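Local coordinates for period circadian protein homolog 2 (Mus musculus, PDB 3GDI) that acts in the mammalian circadian clock as a regulator of transcription, probably through protein-protein contacts made by its tandem PAS domains, at residues Thr168-Pro173 / Phe261-His266; His205-Pro210 / Pro231-Thr236; Gln225-Ser230 / Thr246-Phe251; Tyr241-Thr246 / Lys267-Pro272. One frame throughout, in Å; residues are numbered along the deposited sequence.

All four contacts belong to one five-stranded antiparallel sheet. Interaction 1 is the most buried: it pairs strands 166-171 and 259-268, with a water bound on one face of the pair. Interactions 3 and 4 join opposite ends of strand 241-252 to its two neighbours, sharing Thr246. Interaction 3 is an antiparallel pairing with the outer strand 227-235, with aromatic side chains (Phe227, Tyr229, Trp248) on one face, whereas interaction 4 is a beta bulge with salt bridges at a partly buried corner of the sheet. Interaction 2 is partly buried too, but there a turn, not a strand, meets strand 227-235, through a carboxylate and a stacked guanidinium. Interactions 1 and 3 also touch the second subunit; interactions 2 and 4 do not.

Interaction 1. Residues Thr168-Pro173 / Phe261-His266; sequences TTTHTP and FIIGRH
Thr169 O is held by the amide of Gly264, with Gly264 N 2.8 Å from Thr169 O and an N-H...O angle of 170°. The CA of Ile263 adds a C-H...O contact to this oxygen, and a water donates a weak bond to it. Thr169 N returns a bond to Gly264 O, and His171 and Ile262 exchange a second amide pair, with Ile262 N 2.8 Å from His171 O. These two hydrogen-bonded pairs fix the antiparallel register.

The same water lies 2.8 Å from His171 ND1 and 2.6 Å from Thr169 OG1, joining the two side chains. CG of His171 sits between the backbone N and the carbonyl carbon (chi1 64°), and from there the ring lies across Ile262. Ile262 CB is over one ring face, 3.5 Å from the centroid of the His171 ring and 17° off its normal. His171 NE2 bonds His216 NE2 on helix 209-221. An alanine in place of His171 would probably take one partner from the water, leave His216 NE2 without its mate and uncover one side of Ile262.

On the other sheet face, Thr170 CG2 packs 3.7 Å from Phe261 CD2, and Phe261 stacks on Phe261 of the second subunit. These two neighbouring strands lie inside the five-stranded antiparallel sheet of a PAS fold; here one face meets helix 209-221 and the other the second subunit.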
# COMPACT_ATOMS: atom_id res chain seq x y z
N THR A 168 14.40 5.64 5.07
CA THR A 168 14.20 4.20 5.06
C THR A 168 13.29 3.74 3.93
O THR A 168 12.49 4.51 3.41
CB THR A 168 13.60 3.70 6.39
OG1 THR A 168 12.22 4.05 6.44
CG2 THR A 168 14.31 4.33 7.58
N THR A 169 13.44 2.48 3.55
CA THR A 169 12.62 1.88 2.51
C THR A 169 12.18 0.52 3.02
O THR A 169 12.89 -0.14 3.79
CB THR A 169 13.41 1.67 1.23
OG1 THR A 169 14.53 0.81 1.50
CG2 THR A 169 13.91 2.99 0.68
N THR A 170 11.00 0.10 2.58
CA THR A 170 10.44 -1.19 2.95
C THR A 170 10.00 -1.89 1.68
O THR A 170 9.47 -1.26 0.78
CB THR A 170 9.22 -1.02 3.86
OG1 THR A 170 9.60 -0.30 5.04
CG2 THR A 170 8.65 -2.38 4.27
N HIS A 171 10.24 -3.19 1.57
CA HIS A 171 9.78 -3.91 0.40
C HIS A 171 9.34 -5.34 0.71
O HIS A 171 9.78 -5.95 1.69
CB HIS A 171 10.80 -3.86 -0.76
CG HIS A 171 12.12 -4.53 -0.50
ND1 HIS A 171 13.23 -3.85 -0.04
CD2 HIS A 171 12.55 -5.78 -0.79
CE1 HIS A 171 14.28 -4.64 -0.07
NE2 HIS A 171 13.90 -5.83 -0.52
N THR A 172 8.41 -5.84 -0.09
CA THR A 172 7.89 -7.18 0.08
C THR A 172 8.86 -8.19 -0.54
O THR A 172 9.80 -7.81 -1.24
CB THR A 172 6.48 -7.32 -0.56
OG1 THR A 172 6.41 -6.53 -1.75
CG2 THR A 172 5.41 -6.86 0.40
N PRO A 173 8.65 -9.48 -0.28
CA PRO A 173 9.56 -10.47 -0.86
C PRO A 173 9.67 -10.41 -2.37
O PRO A 173 10.73 -10.69 -2.92
CB PRO A 173 8.98 -11.79 -0.35
CG PRO A 173 8.39 -11.40 0.98
CD PRO A 173 7.68 -10.12 0.62
N PHE A 261 8.50 -8.55 5.18
CA PHE A 261 9.04 -7.30 4.65
C PHE A 261 10.56 -7.25 4.84
O PHE A 261 11.10 -7.87 5.74
CB PHE A 261 8.49 -6.08 5.39
CG PHE A 261 7.01 -5.96 5.39
CD1 PHE A 261 6.27 -6.45 6.45
CD2 PHE A 261 6.35 -5.32 4.34
CE1 PHE A 261 4.89 -6.30 6.49
CE2 PHE A 261 4.97 -5.16 4.35
CZ PHE A 261 4.23 -5.65 5.42
N ILE A 262 11.22 -6.46 4.00
CA ILE A 262 12.66 -6.25 4.11
C ILE A 262 12.73 -4.75 4.36
O ILE A 262 12.15 -3.99 3.58
CB ILE A 262 13.38 -6.51 2.78
CG1 ILE A 262 13.15 -7.95 2.31
CG2 ILE A 262 14.87 -6.20 2.94
CD1 ILE A 262 13.98 -8.97 3.06
N ILE A 263 13.39 -4.32 5.43
CA ILE A 263 13.50 -2.89 5.73
C ILE A 263 14.94 -2.42 5.69
O ILE A 263 15.83 -3.08 6.21
CB ILE A 263 12.96 -2.54 7.10
CG1 ILE A 263 13.45 -3.56 8.12
CG2 ILE A 263 11.46 -2.47 7.05
CD1 ILE A 263 12.90 -3.35 9.52
N GLY A 264 15.15 -1.26 5.07
CA GLY A 264 16.49 -0.72 4.98
C GLY A 264 16.53 0.69 5.53
O GLY A 264 15.61 1.48 5.34
N ARG A 265 17.61 1.02 6.23
CA ARG A 265 17.79 2.35 6.79
C ARG A 265 19.01 2.89 6.09
O ARG A 265 20.12 2.42 6.34
CB ARG A 265 18.04 2.29 8.28
CG ARG A 265 18.12 3.66 8.91
CD ARG A 265 18.43 3.57 10.36
NE ARG A 265 17.96 4.75 11.07
CZ ARG A 265 18.74 5.78 11.40
NH1 ARG A 265 20.03 5.76 11.07
NH2 ARG A 265 18.23 6.81 12.06
N HIS A 266 18.81 3.87 5.23
CA HIS A 266 19.89 4.42 4.45
C HIS A 266 20.48 5.75 4.87
O HIS A 266 19.77 6.63 5.35
CB HIS A 266 19.44 4.53 2.99
CG HIS A 266 18.75 3.30 2.49
ND1 HIS A 266 17.39 3.23 2.32
CD2 HIS A 266 19.24 2.07 2.17
CE1 HIS A 266 17.06 2.01 1.92
NE2 HIS A 266 18.16 1.29 1.82
O HOH W 1 13.76 -1.69 1.68

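Interaction 2. Residues His205-Pro210 / Pro231-Thr236; sequences HPSDRP and PIRFRT
His205 to Asp208 form a type I turn, closed by Asp208 N on His205 O at 2.8 Å, and the turn meets the strand formed by residues 231-235 through a backbone bond from His205 N to Arg233 O. That bond measures 3.1 Å between His205 N and Arg233 O, and its donor stands 37° out of the carbonyl plane.

The side chain of Asp208 reaches the same strand residue. Its OD1 takes Arg233 N at 2.9 Å on the anti lone pair, and it also receives a weak salt-bridge bond from Arg233 NE at 3.5 Å. One carboxylate oxygen therefore holds both the backbone and the side chain of Arg233. The arginine chain bends at chi3 (-60°), which places NE back within reach of that oxygen, near the plane of the guanidinium.

Beyond NE, the guanidinium lies flat on the His205 imidazole, with the two centres 3.6 Å apart and the planes 1° from parallel. Arg233 NH2 lies over the middle of the ring, and His205 ND1 lies over the middle of the guanidinium. Such a cation on its face would probably disfavour a second positive charge on His205. At the guanidinium edge, Ser207 CB comes within 3.8 Å of Arg233 NH2. Asp208 CB packs against Ile232 CD1, also at 3.8 Å.

Around this contact, the His205 ring meets that of Tyr241, and Ile232 and Phe234 make backbone bonds to Leu244 and Ile242 of strand 241-252. The turn thus fastens the connection between helices 200-203 and 209-221 to strand 227-235, an outermost strand of the sheet.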
# COMPACT_ATOMS: atom_id res chain seq x y z
N HIS A 205 22.00 0.96 -9.17
CA HIS A 205 22.91 1.06 -10.29
C HIS A 205 23.04 -0.36 -10.84
O HIS A 205 23.10 -1.32 -10.07
CB HIS A 205 24.28 1.56 -9.82
CG HIS A 205 25.28 1.70 -10.93
ND1 HIS A 205 25.77 2.92 -11.34
CD2 HIS A 205 25.82 0.78 -11.77
CE1 HIS A 205 26.57 2.74 -12.38
NE2 HIS A 205 26.61 1.45 -12.66
N PRO A 206 23.10 -0.51 -12.17
CA PRO A 206 23.23 -1.84 -12.78
C PRO A 206 24.39 -2.70 -12.25
O PRO A 206 24.35 -3.92 -12.35
CB PRO A 206 23.33 -1.53 -14.28
CG PRO A 206 23.71 -0.07 -14.35
CD PRO A 206 22.94 0.53 -13.20
N SER A 207 25.41 -2.07 -11.69
CA SER A 207 26.55 -2.83 -11.16
C SER A 207 26.39 -3.20 -9.68
O SER A 207 27.23 -3.92 -9.13
CB SER A 207 27.85 -2.04 -11.34
OG SER A 207 28.08 -1.76 -12.71
N ASP A 208 25.33 -2.72 -9.05
CA ASP A 208 25.08 -3.02 -7.65
C ASP A 208 23.83 -3.88 -7.50
O ASP A 208 23.35 -4.11 -6.39
CB ASP A 208 24.93 -1.72 -6.86
CG ASP A 208 26.22 -0.92 -6.80
OD1 ASP A 208 26.20 0.24 -6.32
OD2 ASP A 208 27.27 -1.46 -7.24
N ARG A 209 23.30 -4.36 -8.62
CA ARG A 209 22.11 -5.20 -8.59
C ARG A 209 22.44 -6.62 -8.15
O ARG A 209 21.76 -7.19 -7.29
CB ARG A 209 21.44 -5.20 -9.95
CG ARG A 209 20.72 -3.93 -10.21
CD ARG A 209 20.10 -3.87 -11.57
NE ARG A 209 19.50 -2.56 -11.75
CZ ARG A 209 19.14 -2.05 -12.92
NH1 ARG A 209 19.32 -2.75 -14.03
NH2 ARG A 209 18.61 -0.84 -12.97
N PRO A 210 23.46 -7.24 -8.77
CA PRO A 210 23.80 -8.61 -8.36
C PRO A 210 24.11 -8.65 -6.85
O PRO A 210 23.94 -9.68 -6.20
CB PRO A 210 25.02 -8.93 -9.22
CG PRO A 210 24.72 -8.18 -10.49
CD PRO A 210 24.21 -6.85 -9.98
N PRO A 231 29.36 0.24 -0.31
CA PRO A 231 28.36 1.23 -0.71
C PRO A 231 27.41 0.65 -1.75
O PRO A 231 27.73 -0.33 -2.43
CB PRO A 231 29.21 2.33 -1.30
CG PRO A 231 30.17 1.50 -2.12
CD PRO A 231 30.55 0.35 -1.17
N ILE A 232 26.24 1.25 -1.87
CA ILE A 232 25.25 0.85 -2.84
C ILE A 232 24.86 2.17 -3.50
O ILE A 232 24.75 3.18 -2.82
CB ILE A 232 24.00 0.20 -2.16
CG1 ILE A 232 24.24 -1.29 -1.90
CG2 ILE A 232 22.77 0.38 -3.03
CD1 ILE A 232 24.20 -2.14 -3.15
N ARG A 233 24.69 2.17 -4.81
CA ARG A 233 24.29 3.38 -5.50
C ARG A 233 22.82 3.30 -5.85
O ARG A 233 22.35 2.31 -6.39
CB ARG A 233 25.15 3.58 -6.74
CG ARG A 233 26.52 4.14 -6.39
CD ARG A 233 27.44 4.18 -7.57
NE ARG A 233 27.66 2.83 -8.09
CZ ARG A 233 28.42 2.55 -9.15
NH1 ARG A 233 29.05 3.53 -9.79
NH2 ARG A 233 28.56 1.29 -9.55
N PHE A 234 22.08 4.35 -5.50
CA PHE A 234 20.64 4.43 -5.72
C PHE A 234 20.33 5.61 -6.66
O PHE A 234 20.81 6.73 -6.43
CB PHE A 234 19.97 4.66 -4.37
CG PHE A 234 18.50 4.40 -4.36
CD1 PHE A 234 18.00 3.19 -3.85
CD2 PHE A 234 17.60 5.35 -4.84
CE1 PHE A 234 16.63 2.94 -3.81
CE2 PHE A 234 16.23 5.10 -4.80
CZ PHE A 234 15.74 3.89 -4.29
N ARG A 235 19.53 5.37 -7.69
CA ARG A 235 19.18 6.42 -8.64
C ARG A 235 18.13 7.40 -8.12
O ARG A 235 17.13 7.00 -7.53
CB ARG A 235 18.71 5.82 -9.95
CG ARG A 235 18.39 6.86 -11.02
CD ARG A 235 18.44 6.25 -12.42
NE ARG A 235 17.66 5.03 -12.50
CZ ARG A 235 16.34 4.98 -12.41
NH1 ARG A 235 15.70 3.82 -12.49
NH2 ARG A 235 15.65 6.10 -12.26
N THR A 236 18.36 8.69 -8.35
CA THR A 236 17.41 9.69 -7.91
C THR A 236 16.52 10.12 -9.07
O THR A 236 16.68 9.64 -10.20
CB THR A 236 18.11 10.93 -7.32
OG1 THR A 236 18.68 11.71 -8.38
CG2 THR A 236 19.22 10.51 -6.37

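Interaction 3. Residues Gln225-Ser230 / Thr246-Phe251; sequences QPFDYS and TSWSSF
Gln225 O is joined to Trp248 O by a water that donates to both oxygens, 2.7 Å from the former. The next residue, Pro226, adds its CA to the same acceptor, 3.2 Å from Trp248 O in a C-H...O contact. Its CG rests 3.8 Å from Ser249 OG, a hydroxyl hydrogen-bonded to Gly224 O.

Phe227 forms a hydrogen-bonded antiparallel pair with Trp248, the shorter bond being Trp248 N to Phe227 O at 2.8 Å. Trp248 O, which accepts Phe227 N as well as the water and the Pro226 contact, is thus met by three groups. Trp248 CB lies over one face of the Phe227 ring, offset toward its rim and 4.2 Å from Phe227 CZ. The two aromatic rings meet obliquely, with planes at 50°.

Asp228 is on the opposite sheet face, with its OD2 beside Ser247 CB at 3.5 Å. Ser247 OG makes a weak bond to Trp255 NE1 of the second subunit.

Tyr229 restores the hydrogen-bonded pairing, its N lying 2.8 Å from Thr246 O while Thr246 N returns a bond to Tyr229 O. Tyr229 CB meets the indole edge, 4.2 Å from Trp248 CD1. The contact buries Trp248 NE1 with no polar partner in the model; the indole also meets the His266 ring edge-to-face.

Phe227, Tyr229 and Trp248 turn the same way, toward helix 209-221. Segments 227-230 and 246-251 run at 136° to each other, a strongly twisted hairpin closing one side of the PAS-fold sheet.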
# COMPACT_ATOMS: atom_id res chain seq x y z
N GLN A 225 18.45 -9.69 12.79
CA GLN A 225 19.49 -8.84 13.36
C GLN A 225 20.04 -7.93 12.25
O GLN A 225 20.58 -8.41 11.25
CB GLN A 225 20.61 -9.72 13.94
CG GLN A 225 21.73 -8.98 14.68
CD GLN A 225 21.26 -8.29 15.96
OE1 GLN A 225 20.65 -8.92 16.83
NE2 GLN A 225 21.56 -7.01 16.08
N PRO A 226 19.89 -6.61 12.40
CA PRO A 226 20.39 -5.66 11.39
C PRO A 226 21.88 -5.81 11.08
O PRO A 226 22.66 -6.22 11.94
CB PRO A 226 20.07 -4.30 12.00
CG PRO A 226 18.89 -4.58 12.89
CD PRO A 226 19.25 -5.90 13.52
N PHE A 227 22.28 -5.48 9.86
CA PHE A 227 23.68 -5.55 9.48
C PHE A 227 23.99 -4.51 8.41
O PHE A 227 23.13 -4.18 7.59
CB PHE A 227 24.06 -6.96 9.01
CG PHE A 227 23.58 -7.30 7.63
CD1 PHE A 227 24.25 -6.84 6.50
CD2 PHE A 227 22.47 -8.14 7.46
CE1 PHE A 227 23.83 -7.21 5.21
CE2 PHE A 227 22.05 -8.52 6.18
CZ PHE A 227 22.73 -8.05 5.05
N ASP A 228 25.22 -4.01 8.41
CA ASP A 228 25.63 -3.00 7.46
C ASP A 228 26.22 -3.51 6.16
O ASP A 228 26.84 -4.58 6.10
CB ASP A 228 26.65 -2.06 8.10
CG ASP A 228 26.08 -1.30 9.27
OD1 ASP A 228 26.87 -0.76 10.07
OD2 ASP A 228 24.84 -1.24 9.39
N TYR A 229 26.00 -2.73 5.11
CA TYR A 229 26.52 -3.03 3.80
C TYR A 229 26.62 -1.71 3.06
O TYR A 229 25.69 -0.92 3.06
CB TYR A 229 25.62 -3.98 3.02
CG TYR A 229 26.26 -4.39 1.71
CD1 TYR A 229 26.97 -5.58 1.60
CD2 TYR A 229 26.23 -3.53 0.60
CE1 TYR A 229 27.64 -5.91 0.41
CE2 TYR A 229 26.89 -3.85 -0.58
CZ TYR A 229 27.60 -5.04 -0.67
OH TYR A 229 28.27 -5.34 -1.84
N SER A 230 27.77 -1.49 2.44
CA SER A 230 28.03 -0.28 1.68
C SER A 230 29.25 -0.50 0.81
O SER A 230 30.10 -1.33 1.13
CB SER A 230 28.27 0.89 2.63
OG SER A 230 29.10 0.49 3.70
N THR A 246 24.11 1.40 3.90
CA THR A 246 22.87 0.81 4.34
C THR A 246 22.93 -0.22 5.43
O THR A 246 23.90 -0.96 5.56
CB THR A 246 22.14 0.18 3.14
OG1 THR A 246 21.94 1.18 2.13
CG2 THR A 246 20.80 -0.38 3.57
N SER A 247 21.86 -0.25 6.21
CA SER A 247 21.69 -1.21 7.28
C SER A 247 20.44 -2.00 6.88
O SER A 247 19.39 -1.41 6.65
CB SER A 247 21.47 -0.50 8.60
OG SER A 247 20.87 -1.37 9.54
N TRP A 248 20.56 -3.32 6.79
CA TRP A 248 19.43 -4.14 6.38
C TRP A 248 18.82 -5.01 7.48
O TRP A 248 19.52 -5.53 8.34
CB TRP A 248 19.83 -5.05 5.22
CG TRP A 248 20.20 -4.31 3.96
CD1 TRP A 248 21.46 -4.06 3.50
CD2 TRP A 248 19.29 -3.70 3.02
NE1 TRP A 248 21.39 -3.33 2.33
CE2 TRP A 248 20.07 -3.09 2.02
CE3 TRP A 248 17.89 -3.61 2.94
CZ2 TRP A 248 19.50 -2.40 0.95
CZ3 TRP A 248 17.32 -2.92 1.88
CH2 TRP A 248 18.13 -2.32 0.90
N SER A 249 17.49 -5.16 7.43
CA SER A 249 16.77 -5.97 8.40
C SER A 249 15.48 -6.54 7.79
O SER A 249 15.13 -6.23 6.64
CB SER A 249 16.44 -5.13 9.63
OG SER A 249 16.06 -5.97 10.71
N SER A 250 14.78 -7.38 8.53
CA SER A 250 13.55 -7.96 8.01
C SER A 250 12.51 -8.15 9.09
O SER A 250 12.84 -8.22 10.27
CB SER A 250 13.83 -9.32 7.38
OG SER A 250 14.48 -10.18 8.30
N PHE A 251 11.24 -8.19 8.69
CA PHE A 251 10.17 -8.45 9.62
C PHE A 251 9.76 -9.89 9.32
O PHE A 251 9.41 -10.21 8.19
CB PHE A 251 9.00 -7.49 9.40
CG PHE A 251 9.28 -6.06 9.81
CD1 PHE A 251 10.04 -5.79 10.95
CD2 PHE A 251 8.77 -4.99 9.09
CE1 PHE A 251 10.28 -4.47 11.37
CE2 PHE A 251 9.00 -3.68 9.49
CZ PHE A 251 9.76 -3.41 10.63
O HOH W 2 19.46 -8.63 8.77

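Interaction 4. Residues Tyr241-Thr246 / Lys267-Pro272; sequences YITLDT and KVRVGP
Asp245 OD2 meets Arg269 NH1 in a 2.9 Å salt bridge beside a classic beta bulge, in which Arg269 and Val270 both face Thr243. The carboxylate and guanidinium planes are 70° apart, and the two side chains cross at about a right angle. The other oxygen, Asp245 OD1, makes a weaker, longer salt bridge to Lys267 NZ at 3.4 Å. One carboxylate therefore serves two cations. An alanine in place of Asp245 would probably leave the charges of Lys267 and Arg269 without their shared counter-charge and set both chains free to turn.

The Arg269 chain bends at chi3 (58°), turning NE off the extended line; NH2 lies 3.6 Å from Thr243 CG2.

Behind these groups, the backbone sets the register. Asp245 and Lys267 exchange amide bonds, with Asp245 N 2.9 Å from Lys267 O, placing their side chains next to each other on one sheet face. Toward the start of strand 241-252, between Leu244 and Thr243, the pairing shifts by one: Thr243 O accepts Arg269 N at 2.9 Å and, weakly, Val270 N. The extra residue inserted here points Arg269 toward the partner strand, while Val270 remains paired with Thr243.

Leu244 and Val268 turn to the opposite face, where Ile242 CD1 also packs on Val268 CB, and Leu187 and Leu188 of helix 184-188 cover Val268 and Ile242. Strand 227-235 flanks strand 241-252 on its other side. Where the chain leaves the sheet, Ile242 CG2 packs 3.4 Å from Pro272 CD.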
# COMPACT_ATOMS: atom_id res chain seq x y z
N TYR A 241 22.93 9.33 -9.43
CA TYR A 241 23.04 8.36 -8.35
C TYR A 241 23.65 8.96 -7.08
O TYR A 241 24.52 9.80 -7.15
CB TYR A 241 23.94 7.21 -8.77
CG TYR A 241 23.31 6.27 -9.76
CD1 TYR A 241 22.41 5.29 -9.33
CD2 TYR A 241 23.59 6.36 -11.12
CE1 TYR A 241 21.80 4.43 -10.24
CE2 TYR A 241 22.98 5.51 -12.04
CZ TYR A 241 22.09 4.55 -11.59
OH TYR A 241 21.50 3.70 -12.49
N ILE A 242 23.16 8.51 -5.92
CA ILE A 242 23.72 8.94 -4.65
C ILE A 242 24.28 7.66 -4.03
O ILE A 242 23.76 6.57 -4.27
CB ILE A 242 22.66 9.56 -3.71
CG1 ILE A 242 21.49 8.59 -3.49
CG2 ILE A 242 22.19 10.90 -4.27
CD1 ILE A 242 20.47 9.07 -2.45
N THR A 243 25.35 7.79 -3.26
CA THR A 243 25.97 6.62 -2.65
C THR A 243 25.45 6.43 -1.25
O THR A 243 25.53 7.32 -0.41
CB THR A 243 27.50 6.77 -2.62
OG1 THR A 243 27.98 6.80 -3.96
CG2 THR A 243 28.15 5.63 -1.87
N LEU A 244 24.91 5.24 -1.00
CA LEU A 244 24.34 4.92 0.29
C LEU A 244 25.16 3.96 1.15
O LEU A 244 25.91 3.13 0.65
CB LEU A 244 22.95 4.31 0.08
CG LEU A 244 21.79 5.18 -0.40
CD1 LEU A 244 22.25 6.16 -1.44
CD2 LEU A 244 20.70 4.28 -0.95
N ASP A 245 25.00 4.13 2.46
CA ASP A 245 25.60 3.28 3.48
C ASP A 245 24.30 2.71 4.04
O ASP A 245 23.47 3.44 4.59
CB ASP A 245 26.33 4.09 4.56
CG ASP A 245 27.69 4.57 4.10
OD1 ASP A 245 28.38 5.28 4.87
OD2 ASP A 245 28.09 4.24 2.96
N THR A 246 24.11 1.40 3.90
CA THR A 246 22.87 0.81 4.34
C THR A 246 22.93 -0.22 5.43
O THR A 246 23.90 -0.96 5.56
CB THR A 246 22.14 0.18 3.14
OG1 THR A 246 21.94 1.18 2.13
CG2 THR A 246 20.80 -0.38 3.57
N LYS A 267 21.78 5.88 4.67
CA LYS A 267 22.49 7.10 4.98
C LYS A 267 23.20 7.47 3.70
O LYS A 267 24.04 6.71 3.20
CB LYS A 267 23.49 6.86 6.11
CG LYS A 267 23.84 8.11 6.90
CD LYS A 267 25.21 8.67 6.53
CE LYS A 267 26.34 7.79 7.08
NZ LYS A 267 27.68 8.19 6.55
N VAL A 268 22.85 8.62 3.13
CA VAL A 268 23.49 9.04 1.90
C VAL A 268 24.82 9.66 2.26
O VAL A 268 24.89 10.73 2.86
CB VAL A 268 22.60 10.01 1.06
CG1 VAL A 268 21.39 10.43 1.85
CG2 VAL A 268 23.40 11.21 0.59
N ARG A 269 25.88 8.95 1.91
CA ARG A 269 27.23 9.38 2.19
C ARG A 269 27.73 10.35 1.12
O ARG A 269 28.56 11.22 1.39
CB ARG A 269 28.14 8.16 2.28
CG ARG A 269 29.39 8.38 3.11
CD ARG A 269 30.23 7.12 3.09
NE ARG A 269 30.57 6.75 1.72
CZ ARG A 269 30.86 5.52 1.34
NH1 ARG A 269 30.85 4.54 2.24
NH2 ARG A 269 31.18 5.25 0.08
N VAL A 270 27.23 10.19 -0.10
CA VAL A 270 27.60 11.07 -1.20
C VAL A 270 26.37 11.44 -2.02
O VAL A 270 25.78 10.61 -2.69
CB VAL A 270 28.64 10.40 -2.13
CG1 VAL A 270 29.02 11.35 -3.25
CG2 VAL A 270 29.88 10.00 -1.34
N GLY A 271 25.98 12.71 -1.94
CA GLY A 271 24.83 13.19 -2.67
C GLY A 271 25.11 13.22 -4.16
O GLY A 271 26.21 12.86 -4.58
N PRO A 272 24.14 13.66 -4.98
CA PRO A 272 24.29 13.73 -6.43
C PRO A 272 25.15 14.91 -6.90
O PRO A 272 25.49 15.80 -6.12
CB PRO A 272 22.84 13.86 -6.90
CG PRO A 272 22.25 14.75 -5.85
CD PRO A 272 22.82 14.18 -4.55